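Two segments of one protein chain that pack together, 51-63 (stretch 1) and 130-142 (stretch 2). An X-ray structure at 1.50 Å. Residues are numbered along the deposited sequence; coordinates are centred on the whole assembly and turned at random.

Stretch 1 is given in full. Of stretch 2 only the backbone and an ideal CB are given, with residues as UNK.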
# COMPACT_ATOMS: atom_id res chain seq x y z
N GLY A 51 -3.56 11.81 -22.87
CA GLY A 51 -3.95 12.00 -21.49
C GLY A 51 -2.73 12.19 -20.61
O GLY A 51 -1.62 11.79 -20.95
N ASN A 52 -2.93 12.85 -19.47
CA ASN A 52 -1.84 13.07 -18.53
C ASN A 52 -1.74 11.90 -17.54
O ASN A 52 -2.47 10.90 -17.61
CB ASN A 52 -1.93 14.47 -17.92
CG ASN A 52 -3.09 14.64 -16.95
OD1 ASN A 52 -3.59 13.67 -16.39
ND2 ASN A 52 -3.54 15.87 -16.79
N ALA A 53 -0.75 11.99 -16.65
CA ALA A 53 -0.51 10.88 -15.73
C ALA A 53 -1.73 10.61 -14.87
O ALA A 53 -1.98 9.47 -14.48
CB ALA A 53 0.71 11.15 -14.85
N VAL A 54 -2.50 11.65 -14.54
CA VAL A 54 -3.67 11.45 -13.69
C VAL A 54 -4.79 10.79 -14.47
O VAL A 54 -5.45 9.87 -13.97
CB VAL A 54 -4.10 12.78 -13.04
CG1 VAL A 54 -5.43 12.60 -12.31
CG2 VAL A 54 -3.02 13.29 -12.10
N ASP A 55 -5.03 11.24 -15.71
CA ASP A 55 -5.98 10.53 -16.57
C ASP A 55 -5.62 9.06 -16.66
O ASP A 55 -6.48 8.17 -16.52
CB ASP A 55 -5.97 11.11 -17.98
CG ASP A 55 -6.43 12.54 -18.02
OD1 ASP A 55 -7.51 12.83 -17.45
OD2 ASP A 55 -5.70 13.37 -18.62
N ALA A 56 -4.34 8.77 -16.89
CA ALA A 56 -3.92 7.39 -17.04
C ALA A 56 -4.09 6.64 -15.73
O ALA A 56 -4.49 5.46 -15.73
CB ALA A 56 -2.47 7.35 -17.50
N ALA A 57 -3.82 7.30 -14.60
CA ALA A 57 -3.97 6.65 -13.31
C ALA A 57 -5.42 6.31 -13.01
O ALA A 57 -5.71 5.23 -12.47
CB ALA A 57 -3.39 7.54 -12.21
N VAL A 58 -6.36 7.19 -13.36
CA VAL A 58 -7.77 6.90 -13.17
C VAL A 58 -8.18 5.67 -13.98
O VAL A 58 -8.79 4.73 -13.46
CB VAL A 58 -8.62 8.12 -13.54
CG1 VAL A 58 -10.09 7.76 -13.52
CG2 VAL A 58 -8.31 9.25 -12.58
N ALA A 59 -7.84 5.66 -15.26
CA ALA A 59 -8.21 4.52 -16.10
C ALA A 59 -7.58 3.24 -15.57
O ALA A 59 -8.22 2.19 -15.54
CB ALA A 59 -7.82 4.79 -17.55
N THR A 60 -6.32 3.32 -15.11
CA THR A 60 -5.61 2.14 -14.62
C THR A 60 -6.22 1.62 -13.32
O THR A 60 -6.42 0.41 -13.16
CB THR A 60 -4.14 2.51 -14.42
OG1 THR A 60 -3.57 2.88 -15.68
CG2 THR A 60 -3.36 1.32 -13.84
N ALA A 61 -6.55 2.52 -12.40
CA ALA A 61 -7.12 2.11 -11.13
C ALA A 61 -8.47 1.42 -11.32
O ALA A 61 -8.76 0.43 -10.65
CB ALA A 61 -7.27 3.31 -10.20
N PHE A 62 -9.31 1.93 -12.23
CA PHE A 62 -10.56 1.21 -12.47
C PHE A 62 -10.31 -0.10 -13.19
O PHE A 62 -11.00 -1.10 -12.92
CB PHE A 62 -11.56 2.09 -13.21
CG PHE A 62 -12.25 3.12 -12.34
CD1 PHE A 62 -13.12 2.73 -11.34
CD2 PHE A 62 -12.01 4.47 -12.54
CE1 PHE A 62 -13.78 3.69 -10.55
CE2 PHE A 62 -12.66 5.43 -11.76
CZ PHE A 62 -13.51 5.04 -10.75
N THR A 63 -9.31 -0.15 -14.08
CA THR A 63 -9.00 -1.41 -14.76
C THR A 63 -8.60 -2.49 -13.77
O THR A 63 -9.11 -3.61 -13.82
CB THR A 63 -7.89 -1.20 -15.80
OG1 THR A 63 -8.41 -0.42 -16.88
CG2 THR A 63 -7.44 -2.53 -16.38
N UNK A 130 -12.08 4.60 -2.54
CA UNK A 130 -11.42 4.64 -3.84
C UNK A 130 -12.17 5.48 -4.88
O UNK A 130 -11.56 6.31 -5.57
CB UNK A 130 -11.25 3.21 -4.37
N UNK A 131 -13.48 5.28 -5.03
CA UNK A 131 -14.20 6.05 -6.05
C UNK A 131 -14.08 7.55 -5.78
O UNK A 131 -13.87 8.35 -6.70
CB UNK A 131 -15.67 5.64 -6.09
N UNK A 132 -14.22 7.96 -4.52
CA UNK A 132 -14.04 9.38 -4.20
C UNK A 132 -12.64 9.87 -4.48
O UNK A 132 -12.46 10.98 -5.00
CB UNK A 132 -14.38 9.64 -2.73
N UNK A 133 -11.63 9.08 -4.12
CA UNK A 133 -10.26 9.47 -4.37
C UNK A 133 -9.98 9.70 -5.84
O UNK A 133 -9.45 10.74 -6.24
CB UNK A 133 -9.31 8.41 -3.82
N UNK A 134 -10.35 8.73 -6.68
CA UNK A 134 -10.09 8.85 -8.11
C UNK A 134 -10.84 10.04 -8.69
O UNK A 134 -10.30 10.78 -9.54
CB UNK A 134 -10.49 7.57 -8.84
N UNK A 135 -12.07 10.27 -8.23
CA UNK A 135 -12.82 11.44 -8.66
C UNK A 135 -12.10 12.74 -8.29
O UNK A 135 -11.94 13.64 -9.13
CB UNK A 135 -14.22 11.42 -8.04
N UNK A 136 -11.71 12.87 -7.02
CA UNK A 136 -11.05 14.10 -6.58
C UNK A 136 -9.76 14.34 -7.36
O UNK A 136 -9.48 15.48 -7.75
CB UNK A 136 -10.75 14.04 -5.08
N UNK A 137 -8.96 13.30 -7.60
CA UNK A 137 -7.73 13.49 -8.36
C UNK A 137 -8.04 13.94 -9.78
O UNK A 137 -7.41 14.87 -10.30
CB UNK A 137 -6.91 12.20 -8.38
N UNK A 138 -9.01 13.30 -10.43
CA UNK A 138 -9.35 13.67 -11.79
C UNK A 138 -9.93 15.08 -11.88
O UNK A 138 -9.60 15.85 -12.79
CB UNK A 138 -10.34 12.66 -12.37
N UNK A 139 -10.79 15.44 -10.93
CA UNK A 139 -11.38 16.78 -10.93
C UNK A 139 -10.30 17.84 -10.87
O UNK A 139 -10.42 18.92 -11.47
CB UNK A 139 -12.35 16.95 -9.76
N UNK A 140 -9.22 17.56 -10.15
CA UNK A 140 -8.21 18.60 -9.95
C UNK A 140 -7.19 18.66 -11.08
O UNK A 140 -6.76 19.75 -11.46
CB UNK A 140 -7.48 18.37 -8.62
N UNK A 141 -6.83 17.51 -11.67
CA UNK A 141 -5.71 17.46 -12.58
C UNK A 141 -6.01 16.83 -13.94
O UNK A 141 -5.19 16.97 -14.85
CB UNK A 141 -4.57 16.69 -11.91
N UNK A 142 -7.14 16.16 -14.11
CA UNK A 142 -7.38 15.43 -15.34
C UNK A 142 -7.59 16.32 -16.55
O UNK A 142 -8.00 17.48 -16.44
CB UNK A 142 -8.60 14.52 -15.16

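The helix of 130-141 runs nearly antiparallel to helix 53-63, at 158° with a closest axial approach of 9.4 Å, so its early positions meet the far end of stretch 1 and its last ones the Asn 52 cap.

At position 130, CA-to-CB points toward stretch 1, but nothing there lies within 5.5 Å of the ideal CB; small or medium side chains of either polarity would fit. It is Thr 130, whose OG1 is hydrogen-bonded elsewhere in the structure. Position 131 points sideways, its ideal CB 5.2 Å from Phe 62 CZ, which favours a modest apolar group. Val 131 fills it, CG2 lying 4.3 Å from Phe 62 CE1, at the ring edge.

Positions 132 and 133 are out of reach of stretch 1, which therefore says little about them; they are Met 132 and Gly 133.

At position 134, CA-to-CB points toward stretch 1. Its ideal CB is 4.2 Å from Phe 62 CE2 and 4.6 Å from Val 58 CG2, and the methyl of Ala 61 leaves room beyond, so a branched or flexible apolar side chain such as Leu, Ile or Met would suit. The residue is Leu 134 (chi1 m, chi2 t). Its CD1 sits over the face of the Phe 62 ring, 3.8 Å from the centroid in a CH-pi contact, and both CD1 and CD2 lie 3.7 Å from Ala 61 CB.

Position 135 points away and 136 is out of reach, leaving both free of constraint from stretch 1; they carry Trp 135 and Glu 136.

At 137 the ideal CB already stands 4.2 Å from Val 54 CG1, so a small residue makes contact without needing to extend. Ala 137 does so, its CB 4.2 Å from that same CG1.

Position 138 points sideways. The ideal CB lies 4.0 Å from Val 58 CG2, and the carboxylate of Asp 55 is accessible farther out, inviting a polar or basic group on an apolar stem. His 138 packs CB against Val 58 CG2 at 4.0 Å and places NE2 3.3 Å from Asp 55 OD1, near the ring plane.

Position 139 points away, and 140 sideways with nothing nearby; many side chains, long polar ones included, would do, and Gln 139 and Arg 140 occupy them.

At 141, the ideal CB is 3.7 Å from Val 54 CG2, favouring an apolar residue. Phe 141 makes that contact through CB, but its ring leads away. Its carbonyl O accepts a hydrogen bond from Asn 52 ND2 (2.8 Å), joining this helix end to the cap of the other.

At 142 an ideal CB would lie only 3.0 Å from Asp 55 OD1, which favours glycine; Gly 142 brings its CA within 3.4 Å of that oxygen.

Stretch 2 (130-142) TVMGLWEAHQRFG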
# COMPACT_ATOMS: atom_id res chain seq x y z
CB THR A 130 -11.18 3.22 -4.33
OG1 THR A 130 -10.28 2.62 -3.41
CG2 THR A 130 -10.58 3.24 -5.71
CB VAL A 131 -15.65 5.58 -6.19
CG1 VAL A 131 -16.40 6.48 -7.18
CG2 VAL A 131 -15.68 4.14 -6.67
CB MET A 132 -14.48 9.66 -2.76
CG MET A 132 -14.45 11.14 -2.48
SD MET A 132 -15.81 11.98 -3.18
CE MET A 132 -17.18 11.42 -2.01
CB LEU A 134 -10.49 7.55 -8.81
CG LEU A 134 -9.73 6.31 -8.32
CD1 LEU A 134 -10.30 5.05 -8.96
CD2 LEU A 134 -8.26 6.45 -8.61
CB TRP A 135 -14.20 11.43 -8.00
CG TRP A 135 -15.00 12.65 -8.35
CD1 TRP A 135 -15.25 13.72 -7.55
CD2 TRP A 135 -15.63 12.92 -9.61
NE1 TRP A 135 -16.00 14.65 -8.23
CE2 TRP A 135 -16.25 14.18 -9.49
CE3 TRP A 135 -15.74 12.22 -10.81
CZ2 TRP A 135 -16.98 14.75 -10.53
CZ3 TRP A 135 -16.46 12.79 -11.85
CH2 TRP A 135 -17.07 14.05 -11.70
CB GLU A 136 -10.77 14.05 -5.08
CG GLU A 136 -12.01 14.17 -4.20
CD GLU A 136 -12.82 15.44 -4.41
OE1 GLU A 136 -12.33 16.37 -5.11
OE2 GLU A 136 -13.95 15.51 -3.89
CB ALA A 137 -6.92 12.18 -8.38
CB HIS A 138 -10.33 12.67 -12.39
CG HIS A 138 -10.58 12.90 -13.84
ND1 HIS A 138 -11.73 13.49 -14.32
CD2 HIS A 138 -9.79 12.69 -14.92
CE1 HIS A 138 -11.65 13.60 -15.63
NE2 HIS A 138 -10.49 13.11 -16.02
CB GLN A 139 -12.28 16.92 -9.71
CG GLN A 139 -13.64 16.32 -9.89
CD GLN A 139 -14.53 17.20 -10.71
OE1 GLN A 139 -14.87 16.87 -11.85
NE2 GLN A 139 -14.86 18.36 -10.17
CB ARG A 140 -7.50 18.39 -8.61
CG ARG A 140 -6.49 19.47 -8.28
CD ARG A 140 -6.05 19.37 -6.82
NE ARG A 140 -5.41 20.59 -6.36
CZ ARG A 140 -4.90 20.74 -5.14
NH1 ARG A 140 -4.94 19.74 -4.27
NH2 ARG A 140 -4.34 21.88 -4.80
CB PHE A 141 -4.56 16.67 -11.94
CG PHE A 141 -4.04 17.28 -10.67
CD1 PHE A 141 -3.43 18.52 -10.69
CD2 PHE A 141 -4.14 16.60 -9.47
CE1 PHE A 141 -2.93 19.08 -9.52
CE2 PHE A 141 -3.65 17.16 -8.30
CZ PHE A 141 -3.03 18.40 -8.33
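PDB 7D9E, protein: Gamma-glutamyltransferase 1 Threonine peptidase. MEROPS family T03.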